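Local coordinates for UTP-glucose-1-phosphate uridylyltransferase 2 (Trypanosoma brucei, PDB 3GUE), which probably catalyses the reversible transfer of a uridylyl group from UTP to glucose 1-phosphate, giving UDP-glucose, which is bound here, and diphosphate, at residues A[251-263]-A[272-284]. Numbering follows the deposited sequence.
Sequences ESDKKGGHLAYKD and TRRRFVLRESAQC. With UPG (uridine-5'-diphosphate-glucose), chain C.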
ATOM      1  N   GLU A 251      -3.059   9.678 -14.371  1.00 25.87           N
ATOM      2  CA  GLU A 251      -3.517  10.832 -13.605  1.00 26.07           C
ATOM      3  C   GLU A 251      -4.067  10.448 -12.210  1.00 26.29           C
ATOM      4  O   GLU A 251      -3.978  11.242 -11.266  1.00 25.70           O
ATOM      5  CB  GLU A 251      -4.561  11.594 -14.415  1.00 26.98           C
ATOM      6  CG  GLU A 251      -4.504  13.097 -14.259  1.00 29.59           C
ATOM      7  CD  GLU A 251      -5.780  13.784 -14.720  1.00 33.54           C
ATOM      8  OE1 GLU A 251      -6.309  13.432 -15.805  1.00 34.92           O
ATOM      9  OE2 GLU A 251      -6.258  14.685 -13.990  1.00 36.28           O
ATOM     10  N   SER A 252      -4.601   9.230 -12.076  1.00 25.79           N
ATOM     11  CA  SER A 252      -5.060   8.719 -10.776  1.00 26.57           C
ATOM     12  C   SER A 252      -3.932   8.346  -9.774  1.00 26.07           C
ATOM     13  O   SER A 252      -4.194   8.130  -8.592  1.00 26.07           O
ATOM     14  CB  SER A 252      -6.015   7.533 -10.981  1.00 26.26           C
ATOM     15  OG  SER A 252      -5.336   6.412 -11.511  1.00 28.77           O
ATOM     16  N   ASP A 253      -2.679   8.261 -10.218  1.00 27.24           N
ATOM     17  CA  ASP A 253      -1.602   7.829  -9.288  1.00 26.37           C
ATOM     18  C   ASP A 253      -1.016   9.066  -8.614  1.00 26.79           C
ATOM     19  O   ASP A 253      -0.083   9.685  -9.142  1.00 26.64           O
ATOM     20  CB  ASP A 253      -0.504   7.002  -9.979  1.00 26.92           C
ATOM     21  CG  ASP A 253      -1.051   5.781 -10.741  1.00 26.96           C
ATOM     22  OD1 ASP A 253      -1.820   4.980 -10.160  1.00 26.39           O
ATOM     23  OD2 ASP A 253      -0.699   5.627 -11.925  1.00 26.07           O
ATOM     24  N   LYS A 254      -1.556   9.413  -7.444  1.00 26.65           N
ATOM     25  CA  LYS A 254      -1.201  10.677  -6.763  1.00 27.62           C
ATOM     26  C   LYS A 254      -0.503  10.453  -5.420  1.00 27.24           C
ATOM     27  O   LYS A 254       0.296  11.302  -4.947  1.00 26.56           O
ATOM     28  CB  LYS A 254      -2.454  11.490  -6.528  1.00 27.16           C
ATOM     29  CG  LYS A 254      -3.053  12.051  -7.797  1.00 30.62           C
ATOM     30  CD  LYS A 254      -4.295  12.848  -7.501  1.00 30.42           C
ATOM     31  CE  LYS A 254      -4.904  13.393  -8.784  1.00 31.83           C
ATOM     32  NZ  LYS A 254      -3.890  14.008  -9.731  1.00 30.07           N
ATOM     33  N   LYS A 255      -0.849   9.323  -4.809  1.00 26.07           N
ATOM     34  CA  LYS A 255      -0.313   8.913  -3.511  1.00 26.53           C
ATOM     35  C   LYS A 255       0.366   7.533  -3.607  1.00 25.78           C
ATOM     36  O   LYS A 255      -0.227   6.555  -4.055  1.00 25.57           O
ATOM     37  CB  LYS A 255      -1.448   8.899  -2.444  1.00 25.61           C
ATOM     38  CG  LYS A 255      -2.023  10.322  -2.142  1.00 28.05           C
ATOM     39  CD  LYS A 255      -3.197  10.252  -1.131  1.00 27.58           C
ATOM     40  CE  LYS A 255      -2.748   9.987   0.322  1.00 28.92           C
ATOM     41  NZ  LYS A 255      -3.932   9.615   1.219  1.00 31.25           N
ATOM     42  N   GLY A 256       1.624   7.493  -3.190  1.00 25.77           N
ATOM     43  CA  GLY A 256       2.438   6.292  -3.202  1.00 24.77           C
ATOM     44  C   GLY A 256       3.845   6.731  -3.552  1.00 24.54           C
ATOM     45  O   GLY A 256       4.287   7.790  -3.124  1.00 24.07           O
ATOM     46  N   GLY A 257       4.560   5.919  -4.327  1.00 23.43           N
ATOM     47  CA  GLY A 257       5.918   6.260  -4.731  1.00 23.41           C
ATOM     48  C   GLY A 257       6.251   6.084  -6.202  1.00 23.72           C
ATOM     49  O   GLY A 257       5.758   5.173  -6.844  1.00 22.91           O
ATOM     50  N   HIS A 258       7.074   6.981  -6.722  1.00 24.55           N
ATOM     51  CA  HIS A 258       7.659   6.828  -8.060  1.00 25.73           C
ATOM     52  C   HIS A 258       9.147   6.540  -7.955  1.00 26.23           C
ATOM     53  O   HIS A 258       9.804   6.892  -6.960  1.00 24.95           O
ATOM     54  CB  HIS A 258       7.425   8.066  -8.942  1.00 25.68           C
ATOM     55  CG  HIS A 258       8.163   9.285  -8.487  1.00 26.23           C
ATOM     56  ND1 HIS A 258       9.471   9.536  -8.836  1.00 27.86           N
ATOM     57  CD2 HIS A 258       7.780  10.317  -7.697  1.00 28.09           C
ATOM     58  CE1 HIS A 258       9.860  10.680  -8.298  1.00 27.21           C
ATOM     59  NE2 HIS A 258       8.856  11.173  -7.601  1.00 28.45           N
ATOM     60  N   LEU A 259       9.658   5.898  -9.003  1.00 26.72           N
ATOM     61  CA  LEU A 259      11.067   5.615  -9.133  1.00 27.34           C
ATOM     62  C   LEU A 259      11.794   6.821  -9.668  1.00 27.44           C
ATOM     63  O   LEU A 259      11.224   7.653 -10.392  1.00 27.14           O
ATOM     64  CB  LEU A 259      11.313   4.387 -10.040  1.00 27.65           C
ATOM     65  CG  LEU A 259      10.949   3.038  -9.415  1.00 28.85           C
ATOM     66  CD1 LEU A 259      11.480   1.892 -10.300  1.00 30.17           C
ATOM     67  CD2 LEU A 259      11.486   2.877  -8.004  1.00 30.64           C
ATOM     68  N   ALA A 260      13.061   6.915  -9.289  1.00 27.28           N
ATOM     69  CA  ALA A 260      13.950   7.939  -9.816  1.00 26.78           C
ATOM     70  C   ALA A 260      15.336   7.350  -9.738  1.00 26.58           C
ATOM     71  O   ALA A 260      15.498   6.196  -9.379  1.00 26.32           O
ATOM     72  CB  ALA A 260      13.847   9.213  -9.005  1.00 26.34           C
ATOM     73  N   TYR A 261      16.324   8.150 -10.092  1.00 26.76           N
ATOM     74  CA  TYR A 261      17.711   7.744 -10.145  1.00 26.45           C
ATOM     75  C   TYR A 261      18.526   8.709  -9.294  1.00 27.04           C
ATOM     76  O   TYR A 261      18.202   9.900  -9.210  1.00 26.11           O
ATOM     77  CB  TYR A 261      18.217   7.831 -11.592  1.00 27.25           C
ATOM     78  CG  TYR A 261      17.963   6.592 -12.437  1.00 26.74           C
ATOM     79  CD1 TYR A 261      18.135   5.319 -11.906  1.00 26.76           C
ATOM     80  CD2 TYR A 261      17.596   6.708 -13.790  1.00 27.36           C
ATOM     81  CE1 TYR A 261      17.922   4.183 -12.672  1.00 27.08           C
ATOM     82  CE2 TYR A 261      17.364   5.569 -14.567  1.00 27.65           C
ATOM     83  CZ  TYR A 261      17.542   4.324 -14.006  1.00 26.99           C
ATOM     84  OH  TYR A 261      17.339   3.204 -14.760  1.00 27.29           O
ATOM     85  N   LYS A 262      19.596   8.201  -8.692  1.00 27.85           N
ATOM     86  CA  LYS A 262      20.566   9.055  -7.976  1.00 29.83           C
ATOM     87  C   LYS A 262      21.994   8.640  -8.330  1.00 29.82           C
ATOM     88  O   LYS A 262      22.272   7.449  -8.520  1.00 29.12           O
ATOM     89  CB  LYS A 262      20.338   8.893  -6.468  1.00 29.41           C
ATOM     90  CG  LYS A 262      20.922   9.962  -5.575  1.00 31.44           C
ATOM     91  CD  LYS A 262      20.679   9.565  -4.121  1.00 32.58           C
ATOM     92  CE  LYS A 262      21.259   8.184  -3.816  1.00 34.46           C
ATOM     93  NZ  LYS A 262      20.391   7.410  -2.872  1.00 37.72           N
ATOM     94  N   ASP A 263      22.900   9.607  -8.391  1.00 31.22           N
ATOM     95  CA  ASP A 263      24.316   9.295  -8.648  1.00 32.25           C
ATOM     96  C   ASP A 263      25.117   9.049  -7.348  1.00 32.53           C
ATOM     97  O   ASP A 263      25.590   7.930  -7.081  1.00 32.31           O
ATOM     98  CB  ASP A 263      24.974  10.394  -9.511  1.00 32.99           C
ATOM     99  CG  ASP A 263      25.060  10.022 -11.004  1.00 33.68           C
ATOM    100  OD1 ASP A 263      25.139  10.950 -11.834  1.00 36.34           O
ATOM    101  OD2 ASP A 263      25.075   8.823 -11.356  1.00 32.95           O
ATOM    102  N   THR A 272      30.637   6.934  -9.830  1.00 37.67           N
ATOM    103  CA  THR A 272      29.520   7.818  -9.512  1.00 37.64           C
ATOM    104  C   THR A 272      28.191   7.181  -9.957  1.00 37.73           C
ATOM    105  O   THR A 272      27.180   7.867 -10.120  1.00 37.90           O
ATOM    106  CB  THR A 272      29.714   9.215 -10.171  1.00 37.73           C
ATOM    107  OG1 THR A 272      31.106   9.554 -10.177  1.00 36.94           O
ATOM    108  CG2 THR A 272      28.936  10.298  -9.424  1.00 37.39           C
ATOM    109  N   ARG A 273      28.206   5.856 -10.107  1.00 37.72           N
ATOM    110  CA  ARG A 273      27.142   5.086 -10.782  1.00 37.38           C
ATOM    111  C   ARG A 273      25.688   5.350 -10.372  1.00 37.10           C
ATOM    112  O   ARG A 273      25.405   5.713  -9.223  1.00 37.16           O
ATOM    113  CB  ARG A 273      27.434   3.579 -10.702  1.00 37.51           C
ATOM    114  CG  ARG A 273      27.438   2.982  -9.300  1.00 38.44           C
ATOM    115  CD  ARG A 273      26.843   1.575  -9.280  1.00 39.81           C
ATOM    116  NE  ARG A 273      27.290   0.740 -10.398  1.00 40.76           N
ATOM    117  CZ  ARG A 273      26.571   0.482 -11.492  1.00 40.86           C
ATOM    118  NH1 ARG A 273      25.351   0.992 -11.637  1.00 41.81           N
ATOM    119  NH2 ARG A 273      27.075  -0.290 -12.443  1.00 41.78           N
ATOM    120  N   ARG A 274      24.788   5.146 -11.336  1.00 36.55           N
ATOM    121  CA  ARG A 274      23.339   5.252 -11.158  1.00 36.10           C
ATOM    122  C   ARG A 274      22.784   4.185 -10.228  1.00 35.26           C
ATOM    123  O   ARG A 274      23.078   3.001 -10.388  1.00 34.83           O
ATOM    124  CB  ARG A 274      22.630   5.083 -12.505  1.00 36.75           C
ATOM    125  CG  ARG A 274      22.968   6.113 -13.558  1.00 37.81           C
ATOM    126  CD  ARG A 274      21.801   7.049 -13.806  1.00 39.11           C
ATOM    127  NE  ARG A 274      21.650   8.071 -12.770  1.00 41.52           N
ATOM    128  CZ  ARG A 274      21.199   9.309 -12.987  1.00 42.30           C
ATOM    129  NH1 ARG A 274      20.870   9.700 -14.214  1.00 41.86           N
ATOM    130  NH2 ARG A 274      21.090  10.165 -11.974  1.00 42.24           N
ATOM    131  N   ARG A 275      21.955   4.604  -9.274  1.00 34.16           N
ATOM    132  CA  ARG A 275      21.213   3.662  -8.447  1.00 33.12           C
ATOM    133  C   ARG A 275      19.759   4.119  -8.429  1.00 31.70           C
ATOM    134  O   ARG A 275      19.473   5.315  -8.563  1.00 30.70           O
ATOM    135  CB  ARG A 275      21.794   3.566  -7.025  1.00 33.18           C
ATOM    136  CG  ARG A 275      23.198   4.139  -6.873  1.00 33.71           C
ATOM    137  CD  ARG A 275      23.965   3.581  -5.670  1.00 34.05           C
ATOM    138  NE  ARG A 275      24.671   2.332  -5.979  1.00 35.67           N
ATOM    139  CZ  ARG A 275      25.896   2.025  -5.546  1.00 36.63           C
ATOM    140  NH1 ARG A 275      26.573   2.876  -4.783  1.00 35.36           N
ATOM    141  NH2 ARG A 275      26.458   0.869  -5.884  1.00 35.72           N
ATOM    142  N   PHE A 276      18.848   3.158  -8.320  1.00 30.64           N
ATOM    143  CA  PHE A 276      17.431   3.434  -8.169  1.00 29.87           C
ATOM    144  C   PHE A 276      17.160   4.113  -6.831  1.00 29.46           C
ATOM    145  O   PHE A 276      17.843   3.843  -5.842  1.00 29.43           O
ATOM    146  CB  PHE A 276      16.634   2.128  -8.187  1.00 29.83           C
ATOM    147  CG  PHE A 276      16.329   1.585  -9.568  1.00 29.04           C
ATOM    148  CD1 PHE A 276      15.691   2.372 -10.529  1.00 29.05           C
ATOM    149  CD2 PHE A 276      16.597   0.260  -9.866  1.00 27.03           C
ATOM    150  CE1 PHE A 276      15.371   1.857 -11.765  1.00 28.44           C
ATOM    151  CE2 PHE A 276      16.290  -0.255 -11.099  1.00 30.19           C
ATOM    152  CZ  PHE A 276      15.674   0.545 -12.051  1.00 29.09           C
ATOM    153  N   VAL A 277      16.180   5.013  -6.820  1.00 28.56           N
ATOM    154  CA  VAL A 277      15.608   5.530  -5.584  1.00 28.05           C
ATOM    155  C   VAL A 277      14.082   5.499  -5.677  1.00 27.59           C
ATOM    156  O   VAL A 277      13.500   5.674  -6.752  1.00 27.85           O
ATOM    157  CB  VAL A 277      16.123   6.974  -5.154  1.00 28.02           C
ATOM    158  CG1 VAL A 277      17.565   7.261  -5.624  1.00 27.66           C
ATOM    159  CG2 VAL A 277      15.178   8.078  -5.607  1.00 27.84           C
ATOM    160  N   LEU A 278      13.443   5.264  -4.545  1.00 27.12           N
ATOM    161  CA  LEU A 278      11.995   5.317  -4.460  1.00 25.75           C
ATOM    162  C   LEU A 278      11.666   6.595  -3.704  1.00 25.56           C
ATOM    163  O   LEU A 278      12.187   6.834  -2.601  1.00 25.86           O
ATOM    164  CB  LEU A 278      11.465   4.064  -3.758  1.00 26.20           C
ATOM    165  CG  LEU A 278       9.974   3.916  -3.436  1.00 24.23           C
ATOM    166  CD1 LEU A 278       9.149   3.791  -4.700  1.00 25.74           C
ATOM    167  CD2 LEU A 278       9.785   2.646  -2.538  1.00 26.54           C
ATOM    168  N   ARG A 279      10.908   7.489  -4.322  1.00 24.90           N
ATOM    169  CA  ARG A 279      10.434   8.654  -3.572  1.00 24.83           C
ATOM    170  C   ARG A 279       8.942   8.515  -3.249  1.00 24.74           C
ATOM    171  O   ARG A 279       8.096   8.607  -4.152  1.00 24.83           O
ATOM    172  CB  ARG A 279      10.704   9.950  -4.291  1.00 25.18           C
ATOM    173  CG  ARG A 279      10.327  11.161  -3.439  1.00 25.12           C
ATOM    174  CD  ARG A 279      10.707  12.458  -4.035  1.00 26.06           C
ATOM    175  NE  ARG A 279      10.167  12.691  -5.376  1.00 25.71           N
ATOM    176  CZ  ARG A 279      10.329  13.828  -6.035  1.00 25.51           C
ATOM    177  NH1 ARG A 279      10.988  14.823  -5.457  1.00 27.04           N
ATOM    178  NH2 ARG A 279       9.835  13.977  -7.261  1.00 25.70           N
ATOM    179  N   GLU A 280       8.649   8.266  -1.966  1.00 24.39           N
ATOM    180  CA  GLU A 280       7.269   8.162  -1.452  1.00 23.64           C
ATOM    181  C   GLU A 280       6.640   9.538  -1.263  1.00 24.01           C
ATOM    182  O   GLU A 280       7.345  10.541  -1.212  1.00 23.16           O
ATOM    183  CB  GLU A 280       7.245   7.425  -0.127  1.00 24.09           C
ATOM    184  CG  GLU A 280       7.663   5.948  -0.180  1.00 25.10           C
ATOM    185  CD  GLU A 280       6.664   5.070  -0.906  1.00 23.72           C
ATOM    186  OE1 GLU A 280       5.580   4.760  -0.370  1.00 25.23           O
ATOM    187  OE2 GLU A 280       6.981   4.667  -2.014  1.00 26.91           O
ATOM    188  N   SER A 281       5.316   9.577  -1.138  1.00 23.61           N
ATOM    189  CA  SER A 281       4.603  10.813  -0.782  1.00 24.02           C
ATOM    190  C   SER A 281       5.199  11.527   0.444  1.00 23.36           C
ATOM    191  O   SER A 281       5.400  12.750   0.427  1.00 22.77           O
ATOM    192  CB  SER A 281       3.133  10.495  -0.515  1.00 24.94           C
ATOM    193  OG  SER A 281       2.435  10.272  -1.716  1.00 24.54           O
ATOM    194  N   ALA A 282       5.465  10.756   1.494  1.00 23.14           N
ATOM    195  CA  ALA A 282       6.016  11.269   2.745  1.00 23.74           C
ATOM    196  C   ALA A 282       7.464  11.782   2.640  1.00 24.17           C
ATOM    197  O   ALA A 282       7.969  12.426   3.566  1.00 24.59           O
ATOM    198  CB  ALA A 282       5.925  10.209   3.809  1.00 24.04           C
ATOM    199  N   GLN A 283       8.117  11.507   1.516  1.00 24.21           N
ATOM    200  CA  GLN A 283       9.513  11.918   1.290  1.00 25.33           C
ATOM    201  C   GLN A 283       9.575  13.135   0.381  1.00 25.87           C
ATOM    202  O   GLN A 283      10.651  13.632   0.056  1.00 26.19           O
ATOM    203  CB  GLN A 283      10.321  10.762   0.691  1.00 25.01           C
ATOM    204  CG  GLN A 283      10.648   9.652   1.674  1.00 24.80           C
ATOM    205  CD  GLN A 283      11.217   8.422   0.991  1.00 25.79           C
ATOM    206  OE1 GLN A 283      10.677   7.963  -0.027  1.00 25.92           O
ATOM    207  NE2 GLN A 283      12.303   7.857   1.557  1.00 23.80           N
ATOM    208  N   CYS A 284       8.411  13.617  -0.040  1.00 26.75           N
ATOM    209  CA  CYS A 284       8.367  14.721  -0.975  1.00 26.73           C
ATOM    210  C   CYS A 284       8.099  16.030  -0.247  1.00 26.80           C
ATOM    211  O   CYS A 284       7.034  16.203   0.353  1.00 25.65           O
ATOM    212  CB  CYS A 284       7.363  14.472  -2.121  1.00 27.16           C
ATOM    213  SG  CYS A 284       7.291  15.832  -3.316  1.00 28.11           S
TER
HETATM  214  N1  UPG C 484       0.982  -1.546   5.742  1.00 21.25           N
HETATM  215  C2  UPG C 484       1.526  -2.482   6.646  1.00 21.84           C
HETATM  216  N3  UPG C 484       2.299  -1.988   7.681  1.00 23.09           N
HETATM  217  C4  UPG C 484       2.556  -0.649   7.858  1.00 23.06           C
HETATM  218  C5  UPG C 484       2.038   0.286   6.953  1.00 23.85           C
HETATM  219  C6  UPG C 484       1.253  -0.149   5.890  1.00 22.35           C
HETATM  220  O2  UPG C 484       1.335  -3.706   6.594  1.00 19.71           O
HETATM  221  O4  UPG C 484       3.250  -0.322   8.831  1.00 21.14           O
HETATM  222  C1C UPG C 484       0.141  -2.027   4.599  1.00 20.87           C
HETATM  223  C2C UPG C 484      -1.206  -1.363   4.297  1.00 19.46           C
HETATM  224  O2C UPG C 484      -2.235  -1.886   5.148  1.00 17.26           O
HETATM  225  C3C UPG C 484      -1.406  -1.822   2.855  1.00 19.19           C
HETATM  226  C4C UPG C 484       0.002  -1.738   2.287  1.00 18.49           C
HETATM  227  O4C UPG C 484       0.919  -1.792   3.412  1.00 16.57           O
HETATM  228  O3C UPG C 484      -1.803  -3.192   2.855  1.00 20.36           O
HETATM  229  C5C UPG C 484       0.246  -0.383   1.545  1.00 17.44           C
HETATM  230  O5C UPG C 484       0.252   0.735   2.391  1.00 15.94           O
HETATM  231  PA  UPG C 484      -0.448   2.119   1.946  1.00 18.72           P
HETATM  232  O1A UPG C 484      -1.787   1.721   1.428  1.00 20.56           O
HETATM  233  O2A UPG C 484      -0.352   3.142   2.994  1.00 20.57           O
HETATM  234  O3A UPG C 484       0.468   2.550   0.648  1.00 19.64           O
HETATM  235  PB  UPG C 484       1.813   3.466   0.647  1.00 21.38           P
HETATM  236  O1B UPG C 484       2.754   2.897   1.626  1.00 17.81           O
HETATM  237  O2B UPG C 484       1.474   4.923   0.703  1.00 17.01           O
HETATM  238  O3B UPG C 484       2.270   3.217  -0.871  1.00 17.61           O
HETATM  239  C1' UPG C 484       2.681   1.860  -1.276  1.00 17.06           C
HETATM  240  C2' UPG C 484       4.120   1.910  -1.771  1.00 20.54           C
HETATM  241  C3' UPG C 484       4.179   2.914  -2.915  1.00 20.13           C
HETATM  242  C4' UPG C 484       3.249   2.438  -4.043  1.00 19.24           C
HETATM  243  C5' UPG C 484       1.803   2.268  -3.512  1.00 20.96           C
HETATM  244  C6' UPG C 484       0.959   1.512  -4.505  1.00 20.78           C
HETATM  245  O2' UPG C 484       5.018   2.324  -0.724  1.00 22.23           O
HETATM  246  O3' UPG C 484       5.524   3.062  -3.333  1.00 17.24           O
HETATM  247  O4' UPG C 484       3.261   3.358  -5.123  1.00 20.50           O
HETATM  248  O5' UPG C 484       1.744   1.468  -2.299  1.00 19.65           O
HETATM  249  O6' UPG C 484      -0.421   1.695  -4.184  1.00 20.23           O
HETATM  250  O   HOH W   1       1.348  12.239  -2.564  1.00 28.28           O
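His258 and Arg279 are a hydrogen-bonded pair of the antiparallel ribbon formed by strands 257-262 and 275-280; their side chains run alongside one another on the face shared with Ala260 and Val277. Arg279 NE and NH2 both donate to His258 NE2, each at 3.0 Å. The acceptor lies in the guanidinium plane, which stands at 83° to the imidazole. His258 ND1 donates to Leu259 O (3.0 Å, N-H...O 174°), which lies in the ring plane and would fix the ring's rotation. A chi1 of 68° wedges His258 CG between the two backbone substituents. Arg279 NH2 also forms a salt bridge with Glu49.

The opposite face carries Leu259, Tyr261, Phe276, Leu278 and Glu280. The near-parallel Tyr261 and Phe276 rings are slid apart with centroids 5.3 Å distant, so they meet mainly through CE1 of each. Tyr261 CB sits over one face of the Arg274 guanidinium, offset toward its rim, 3.6 Å from Arg274 CZ.

Toward the ligand, Glu280 bends at chi2 and takes glucose O2' on OE1 and O3' on OE2, both at 2.5 Å. Gly257 N donates to O4' (3.0 Å), while Gly256 N is held by Ser281 OG.

Within these strands, carboxylate and backbone N-H thus engage three adjacent hydroxyls; Asn302 and Asn219, among others, also bond UDP-glucose. The bonding is consistent with a neutral imidazole protonated on ND1, accepting at NE2 from a presumably cationic arginine.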